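Local coordinates for protein 2-Keto-3-deoxy-(6-phospho-)gluconate aldolase (Thermoproteus tenax, PDB 2R91) that is an aldolase of the dihydrodipicolinate synthetase family, built on a closed eight-stranded TIM barrel and modelled as an assembly of four chains, at residues Phe114-Leu127 with Arg141-Lys153. Numbering follows the deposited sequence.
With SO4 (sulfate ion), chain E.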
ATOM      1  N   PHE A 114      -0.302  15.724 -20.697  1.00 19.51           N
ATOM      2  CA  PHE A 114      -0.452  17.080 -20.150  1.00 19.68           C
ATOM      3  C   PHE A 114       0.087  18.144 -21.083  1.00 20.25           C
ATOM      4  O   PHE A 114      -0.535  19.162 -21.244  1.00 21.32           O
ATOM      5  CB  PHE A 114       0.170  17.210 -18.731  1.00 19.11           C
ATOM      6  CG  PHE A 114      -0.693  16.587 -17.646  1.00 17.96           C
ATOM      7  CD1 PHE A 114      -1.804  17.250 -17.168  1.00 19.03           C
ATOM      8  CD2 PHE A 114      -0.374  15.350 -17.111  1.00 18.51           C
ATOM      9  CE1 PHE A 114      -2.628  16.696 -16.182  1.00 18.47           C
ATOM     10  CE2 PHE A 114      -1.184  14.777 -16.133  1.00 18.67           C
ATOM     11  CZ  PHE A 114      -2.321  15.467 -15.659  1.00 17.52           C
ATOM     12  N   ARG A 115       1.211  17.900 -21.735  1.00 21.71           N
ATOM     13  CA  ARG A 115       1.738  18.937 -22.642  1.00 24.88           C
ATOM     14  C   ARG A 115       0.818  19.185 -23.846  1.00 24.63           C
ATOM     15  O   ARG A 115       0.594  20.326 -24.248  1.00 24.43           O
ATOM     16  CB  ARG A 115       3.157  18.594 -23.065  1.00 25.50           C
ATOM     17  CG  ARG A 115       4.114  18.815 -21.898  1.00 28.25           C
ATOM     18  CD  ARG A 115       5.439  18.172 -22.132  1.00 30.61           C
ATOM     19  NE  ARG A 115       6.366  18.418 -21.029  1.00 32.60           N
ATOM     20  CZ  ARG A 115       7.505  17.754 -20.853  1.00 34.41           C
ATOM     21  NH1 ARG A 115       7.841  16.781 -21.703  1.00 34.78           N
ATOM     22  NH2 ARG A 115       8.313  18.052 -19.833  1.00 33.85           N
ATOM     23  N   ASP A 116       0.239  18.122 -24.384  1.00 24.48           N
ATOM     24  CA  ASP A 116      -0.757  18.276 -25.432  1.00 25.30           C
ATOM     25  C   ASP A 116      -1.973  19.089 -24.989  1.00 24.92           C
ATOM     26  O   ASP A 116      -2.534  19.885 -25.747  1.00 23.92           O
ATOM     27  CB  ASP A 116      -1.212  16.913 -25.918  1.00 26.67           C
ATOM     28  CG  ASP A 116      -0.221  16.281 -26.858  1.00 29.31           C
ATOM     29  OD1 ASP A 116       0.840  16.899 -27.116  1.00 30.50           O
ATOM     30  OD2 ASP A 116      -0.493  15.160 -27.318  1.00 29.88           O
ATOM     31  N   LEU A 117      -2.412  18.875 -23.754  1.00 24.28           N
ATOM     32  CA  LEU A 117      -3.512  19.665 -23.227  1.00 24.66           C
ATOM     33  C   LEU A 117      -3.151  21.145 -23.134  1.00 24.32           C
ATOM     34  O   LEU A 117      -3.935  22.030 -23.536  1.00 25.54           O
ATOM     35  CB  LEU A 117      -3.857  19.145 -21.833  1.00 25.58           C
ATOM     36  CG  LEU A 117      -5.299  18.892 -21.461  1.00 28.12           C
ATOM     37  CD1 LEU A 117      -6.101  18.300 -22.644  1.00 27.07           C
ATOM     38  CD2 LEU A 117      -5.314  17.949 -20.224  1.00 25.57           C
ATOM     39  N   CYS A 118      -1.977  21.430 -22.582  1.00 24.68           N
ATOM     40  CA  CYS A 118      -1.516  22.824 -22.485  1.00 27.92           C
ATOM     41  C   CYS A 118      -1.419  23.513 -23.857  1.00 28.64           C
ATOM     42  O   CYS A 118      -1.705  24.707 -23.978  1.00 29.90           O
ATOM     43  CB  CYS A 118      -0.163  22.907 -21.767  1.00 29.67           C
ATOM     44  SG  CYS A 118      -0.213  22.475 -19.967  1.00 32.06           S
ATOM     45  N   SER A 119      -1.024  22.765 -24.885  1.00 29.35           N
ATOM     46  CA  SER A 119      -0.881  23.325 -26.239  1.00 30.76           C
ATOM     47  C   SER A 119      -2.215  23.632 -26.872  1.00 30.39           C
ATOM     48  O   SER A 119      -2.289  24.455 -27.788  1.00 31.38           O
ATOM     49  CB  SER A 119      -0.163  22.347 -27.157  1.00 30.87           C
ATOM     50  OG  SER A 119       1.165  22.166 -26.741  1.00 34.68           O
ATOM     51  N   ALA A 120      -3.256  22.939 -26.406  1.00 28.45           N
ATOM     52  CA  ALA A 120      -4.593  23.032 -26.981  1.00 27.72           C
ATOM     53  C   ALA A 120      -5.348  24.322 -26.635  1.00 27.28           C
ATOM     54  O   ALA A 120      -6.290  24.703 -27.325  1.00 26.76           O
ATOM     55  CB  ALA A 120      -5.430  21.800 -26.564  1.00 27.89           C
ATOM     56  N   VAL A 121      -4.988  24.965 -25.537  1.00 25.87           N
ATOM     57  CA  VAL A 121      -5.761  26.113 -25.057  1.00 25.63           C
ATOM     58  C   VAL A 121      -4.847  27.218 -24.555  1.00 26.45           C
ATOM     59  O   VAL A 121      -3.661  27.001 -24.305  1.00 25.37           O
ATOM     60  CB  VAL A 121      -6.734  25.715 -23.876  1.00 26.45           C
ATOM     61  CG1 VAL A 121      -7.796  24.686 -24.357  1.00 25.64           C
ATOM     62  CG2 VAL A 121      -5.936  25.149 -22.671  1.00 26.12           C
ATOM     63  N   SER A 122      -5.433  28.395 -24.366  1.00 28.78           N
ATOM     64  CA  SER A 122      -4.736  29.554 -23.821  1.00 30.64           C
ATOM     65  C   SER A 122      -5.016  29.738 -22.342  1.00 30.35           C
ATOM     66  O   SER A 122      -4.172  30.274 -21.620  1.00 31.68           O
ATOM     67  CB  SER A 122      -5.172  30.823 -24.570  1.00 32.45           C
ATOM     68  OG  SER A 122      -4.877  30.653 -25.944  1.00 34.99           O
ATOM     69  N   ILE A 123      -6.205  29.336 -21.895  1.00 28.35           N
ATOM     70  CA  ILE A 123      -6.541  29.447 -20.473  1.00 26.71           C
ATOM     71  C   ILE A 123      -5.650  28.475 -19.658  1.00 26.37           C
ATOM     72  O   ILE A 123      -5.094  27.536 -20.213  1.00 26.11           O
ATOM     73  CB  ILE A 123      -8.050  29.209 -20.216  1.00 25.86           C
ATOM     74  CG1 ILE A 123      -8.499  27.827 -20.745  1.00 25.26           C
ATOM     75  CG2 ILE A 123      -8.887  30.333 -20.836  1.00 26.04           C
ATOM     76  CD1 ILE A 123      -9.936  27.480 -20.343  1.00 26.28           C
ATOM     77  N   PRO A 124      -5.491  28.724 -18.346  1.00 25.69           N
ATOM     78  CA  PRO A 124      -4.649  27.890 -17.476  1.00 25.86           C
ATOM     79  C   PRO A 124      -5.111  26.425 -17.450  1.00 24.62           C
ATOM     80  O   PRO A 124      -6.316  26.151 -17.448  1.00 23.41           O
ATOM     81  CB  PRO A 124      -4.858  28.505 -16.090  1.00 25.68           C
ATOM     82  CG  PRO A 124      -5.293  29.919 -16.359  1.00 27.76           C
ATOM     83  CD  PRO A 124      -6.128  29.828 -17.608  1.00 26.46           C
ATOM     84  N   VAL A 125      -4.152  25.516 -17.472  1.00 22.48           N
ATOM     85  CA  VAL A 125      -4.417  24.097 -17.276  1.00 22.78           C
ATOM     86  C   VAL A 125      -4.003  23.694 -15.844  1.00 22.87           C
ATOM     87  O   VAL A 125      -2.874  23.967 -15.423  1.00 22.29           O
ATOM     88  CB  VAL A 125      -3.645  23.247 -18.309  1.00 22.15           C
ATOM     89  CG1 VAL A 125      -3.725  21.744 -17.972  1.00 22.36           C
ATOM     90  CG2 VAL A 125      -4.189  23.522 -19.734  1.00 22.47           C
ATOM     91  N   PHE A 126      -4.931  23.071 -15.113  1.00 22.36           N
ATOM     92  CA  PHE A 126      -4.692  22.602 -13.726  1.00 22.23           C
ATOM     93  C   PHE A 126      -4.413  21.127 -13.719  1.00 21.47           C
ATOM     94  O   PHE A 126      -5.073  20.348 -14.445  1.00 20.20           O
ATOM     95  CB  PHE A 126      -5.943  22.810 -12.855  1.00 24.51           C
ATOM     96  CG  PHE A 126      -6.131  24.218 -12.340  1.00 26.46           C
ATOM     97  CD1 PHE A 126      -5.895  25.323 -13.146  1.00 27.34           C
ATOM     98  CD2 PHE A 126      -6.565  24.426 -11.047  1.00 27.97           C
ATOM     99  CE1 PHE A 126      -6.084  26.618 -12.653  1.00 29.07           C
ATOM    100  CE2 PHE A 126      -6.762  25.728 -10.549  1.00 27.90           C
ATOM    101  CZ  PHE A 126      -6.538  26.804 -11.344  1.00 27.21           C
ATOM    102  N   LEU A 127      -3.468  20.707 -12.885  1.00 19.60           N
ATOM    103  CA  LEU A 127      -3.359  19.301 -12.563  1.00 18.24           C
ATOM    104  C   LEU A 127      -4.420  18.971 -11.509  1.00 19.52           C
ATOM    105  O   LEU A 127      -4.555  19.677 -10.512  1.00 19.27           O
ATOM    106  CB  LEU A 127      -1.944  18.977 -12.070  1.00 17.73           C
ATOM    107  CG  LEU A 127      -1.801  17.654 -11.293  1.00 19.20           C
ATOM    108  CD1 LEU A 127      -1.974  16.399 -12.155  1.00 17.18           C
ATOM    109  CD2 LEU A 127      -0.459  17.649 -10.519  1.00 18.18           C
ATOM    110  N   ARG A 141       7.244  17.947  -7.821  1.00 24.49           N
ATOM    111  CA  ARG A 141       8.417  17.940  -8.688  1.00 27.34           C
ATOM    112  C   ARG A 141       8.068  17.532 -10.146  1.00 25.69           C
ATOM    113  O   ARG A 141       8.464  18.194 -11.110  1.00 25.03           O
ATOM    114  CB  ARG A 141       9.434  16.995  -8.068  1.00 30.44           C
ATOM    115  CG  ARG A 141      10.743  16.852  -8.783  1.00 36.64           C
ATOM    116  CD  ARG A 141      11.789  16.331  -7.790  1.00 40.30           C
ATOM    117  NE  ARG A 141      12.550  15.244  -8.376  1.00 45.42           N
ATOM    118  CZ  ARG A 141      12.476  13.970  -7.986  1.00 48.18           C
ATOM    119  NH1 ARG A 141      11.674  13.620  -6.968  1.00 49.20           N
ATOM    120  NH2 ARG A 141      13.222  13.043  -8.607  1.00 48.56           N
ATOM    121  N   ALA A 142       7.315  16.447 -10.286  1.00 25.23           N
ATOM    122  CA  ALA A 142       6.801  15.996 -11.590  1.00 24.03           C
ATOM    123  C   ALA A 142       5.932  17.069 -12.251  1.00 25.07           C
ATOM    124  O   ALA A 142       6.042  17.314 -13.448  1.00 25.80           O
ATOM    125  CB  ALA A 142       6.011  14.724 -11.409  1.00 24.54           C
ATOM    126  N   ALA A 143       5.076  17.718 -11.469  1.00 24.07           N
ATOM    127  CA  ALA A 143       4.226  18.788 -11.976  1.00 24.68           C
ATOM    128  C   ALA A 143       5.045  19.977 -12.535  1.00 25.72           C
ATOM    129  O   ALA A 143       4.725  20.540 -13.613  1.00 24.09           O
ATOM    130  CB  ALA A 143       3.264  19.249 -10.888  1.00 23.20           C
ATOM    131  N   LYS A 144       6.109  20.335 -11.817  1.00 25.64           N
ATOM    132  CA  LYS A 144       7.032  21.367 -12.289  1.00 27.51           C
ATOM    133  C   LYS A 144       7.729  20.930 -13.575  1.00 27.53           C
ATOM    134  O   LYS A 144       7.850  21.729 -14.514  1.00 26.98           O
ATOM    135  CB  LYS A 144       8.094  21.698 -11.221  1.00 28.28           C
ATOM    136  CG  LYS A 144       9.066  22.812 -11.657  1.00 29.24           C
ATOM    137  CD  LYS A 144      10.183  23.051 -10.639  1.00 29.89           C
ATOM    138  CE  LYS A 144      11.068  24.257 -11.058  1.00 31.98           C
ATOM    139  NZ  LYS A 144      12.288  24.352 -10.186  1.00 34.62           N
ATOM    140  N   GLU A 145       8.178  19.671 -13.592  1.00 29.75           N
ATOM    141  CA  GLU A 145       8.851  19.020 -14.749  1.00 33.24           C
ATOM    142  C   GLU A 145       7.986  19.020 -16.020  1.00 32.94           C
ATOM    143  O   GLU A 145       8.528  18.937 -17.135  1.00 34.15           O
ATOM    144  CB  GLU A 145       9.331  17.570 -14.410  1.00 34.03           C
ATOM    145  CG  GLU A 145      10.663  17.474 -13.561  1.00 39.29           C
ATOM    146  CD  GLU A 145      10.971  16.105 -12.799  1.00 40.35           C
ATOM    147  OE1 GLU A 145      10.056  15.343 -12.344  1.00 42.90           O
ATOM    148  OE2 GLU A 145      12.178  15.814 -12.602  1.00 43.59           O
ATOM    149  N   LEU A 146       6.658  19.127 -15.875  1.00 30.54           N
ATOM    150  CA  LEU A 146       5.764  19.191 -17.042  1.00 29.33           C
ATOM    151  C   LEU A 146       5.901  20.513 -17.764  1.00 30.76           C
ATOM    152  O   LEU A 146       5.746  20.581 -18.989  1.00 31.16           O
ATOM    153  CB  LEU A 146       4.296  18.977 -16.660  1.00 26.91           C
ATOM    154  CG  LEU A 146       3.920  17.613 -16.111  1.00 27.14           C
ATOM    155  CD1 LEU A 146       2.451  17.625 -15.639  1.00 25.19           C
ATOM    156  CD2 LEU A 146       4.158  16.515 -17.170  1.00 26.09           C
ATOM    157  N   GLY A 147       6.175  21.567 -17.003  1.00 31.17           N
ATOM    158  CA  GLY A 147       6.480  22.885 -17.572  1.00 31.74           C
ATOM    159  C   GLY A 147       5.335  23.798 -18.008  1.00 32.69           C
ATOM    160  O   GLY A 147       5.582  24.813 -18.670  1.00 33.90           O
ATOM    161  N   CYS A 148       4.088  23.461 -17.681  1.00 30.77           N
ATOM    162  CA  CYS A 148       2.957  24.265 -18.158  1.00 30.85           C
ATOM    163  C   CYS A 148       1.747  24.301 -17.198  1.00 29.42           C
ATOM    164  O   CYS A 148       0.687  24.853 -17.521  1.00 29.85           O
ATOM    165  CB  CYS A 148       2.510  23.792 -19.550  1.00 32.27           C
ATOM    166  SG  CYS A 148       1.827  22.118 -19.562  1.00 34.01           S
ATOM    167  N   ILE A 149       1.912  23.722 -16.022  1.00 28.15           N
ATOM    168  CA  ILE A 149       0.814  23.620 -15.067  1.00 26.79           C
ATOM    169  C   ILE A 149       0.694  24.946 -14.336  1.00 26.70           C
ATOM    170  O   ILE A 149       1.690  25.457 -13.844  1.00 26.08           O
ATOM    171  CB  ILE A 149       1.102  22.469 -14.059  1.00 26.80           C
ATOM    172  CG1 ILE A 149       1.171  21.095 -14.782  1.00 26.00           C
ATOM    173  CG2 ILE A 149       0.074  22.445 -12.941  1.00 25.46           C
ATOM    174  CD1 ILE A 149      -0.070  20.750 -15.592  1.00 24.66           C
ATOM    175  N   ARG A 150      -0.509  25.498 -14.249  1.00 27.29           N
ATOM    176  CA  ARG A 150      -0.727  26.794 -13.595  1.00 27.91           C
ATOM    177  C   ARG A 150      -1.685  26.699 -12.386  1.00 26.86           C
ATOM    178  O   ARG A 150      -2.109  27.709 -11.796  1.00 25.39           O
ATOM    179  CB  ARG A 150      -1.203  27.823 -14.645  1.00 30.91           C
ATOM    180  CG  ARG A 150      -0.063  28.172 -15.637  1.00 35.20           C
ATOM    181  CD  ARG A 150      -0.535  28.802 -16.925  1.00 39.24           C
ATOM    182  NE  ARG A 150      -0.966  30.170 -16.721  1.00 43.12           N
ATOM    183  CZ  ARG A 150      -1.680  30.877 -17.604  1.00 45.09           C
ATOM    184  NH1 ARG A 150      -2.073  30.348 -18.776  1.00 45.15           N
ATOM    185  NH2 ARG A 150      -2.020  32.120 -17.295  1.00 46.00           N
ATOM    186  N   GLY A 151      -2.020  25.475 -12.017  1.00 23.16           N
ATOM    187  CA  GLY A 151      -2.942  25.272 -10.930  1.00 22.95           C
ATOM    188  C   GLY A 151      -2.945  23.816 -10.545  1.00 21.66           C
ATOM    189  O   GLY A 151      -2.641  22.946 -11.373  1.00 19.49           O
ATOM    190  N   VAL A 152      -3.274  23.537  -9.282  1.00 21.19           N
ATOM    191  CA  VAL A 152      -3.308  22.146  -8.801  1.00 20.17           C
ATOM    192  C   VAL A 152      -4.494  21.926  -7.864  1.00 21.92           C
ATOM    193  O   VAL A 152      -4.747  22.730  -6.946  1.00 21.34           O
ATOM    194  CB  VAL A 152      -1.969  21.734  -8.103  1.00 21.29           C
ATOM    195  CG1 VAL A 152      -1.971  20.245  -7.721  1.00 19.98           C
ATOM    196  CG2 VAL A 152      -0.765  22.040  -8.984  1.00 20.79           C
ATOM    197  N   LYS A 153      -5.240  20.848  -8.091  1.00 20.47           N
ATOM    198  CA  LYS A 153      -6.218  20.406  -7.105  1.00 22.82           C
ATOM    199  C   LYS A 153      -5.720  19.067  -6.643  1.00 21.37           C
ATOM    200  O   LYS A 153      -5.610  18.158  -7.452  1.00 19.06           O
ATOM    201  CB  LYS A 153      -7.616  20.239  -7.694  1.00 24.48           C
ATOM    202  CG  LYS A 153      -8.614  19.488  -6.713  1.00 27.66           C
ATOM    203  CD  LYS A 153      -9.924  19.102  -7.435  1.00 28.54           C
ATOM    204  CE  LYS A 153     -11.035  18.382  -6.595  1.00 30.63           C
ATOM    205  NZ  LYS A 153     -10.660  17.762  -5.267  1.00 35.55           N
TER
HETATM  206  S   SO4 E   1     -13.403  15.573  -5.737  1.00 36.51           S
HETATM  207  O1  SO4 E   1     -11.961  15.295  -5.973  1.00 30.51           O
HETATM  208  O2  SO4 E   1     -13.405  16.673  -4.742  1.00 36.11           O
HETATM  209  O3  SO4 E   1     -14.240  15.804  -6.901  1.00 33.32           O
HETATM  210  O4  SO4 E   1     -14.091  14.408  -5.126  1.00 37.37           O
HETATM  211  O   HOH W   1      -4.232  32.710 -19.834  1.00 48.11           O
HETATM  212  O   HOH W   2      -1.483  26.203 -18.331  1.00 34.21           O
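With SG of C118 swung beside its own backbone N and SG of C148 lodged between backbone N and carbonyl carbon (chi1 66°), the two sulfurs meet as a disulfide, C118 SG to C148 SG 2.1 Å. One turn earlier, the side chain of R115 runs extended from CG to NE and reaches the carbonyls of E145 and L146, next to G147, the first residue with non-helical, positive phi. There R115 NE donates to L146 O at 3.0 Å, almost straight (177°) and with the oxygen in the guanidinium plane; a weak, bent bond joins R115 NH2 to E145 O. Beneath these links lie adjacent parallel strands of the TIM barrel, 125-129 and 149-154. L127 N to G151 O and K153 N to L127 O, both 2.8 Å, set L127 opposite V152. Off this ladder, R150 N takes V125 O at 3.1 Å, and buried G151 N is left without a partner. G151 CA sits over the face of the F126 ring, 3.5 Å from its centroid and 6° off the normal, a CH-pi contact. On the other sheet face, L127 CD2 touches both V152 CG1 and A143 CB, joining strand to helix. P124 CG covers one face of the R150 guanidinium.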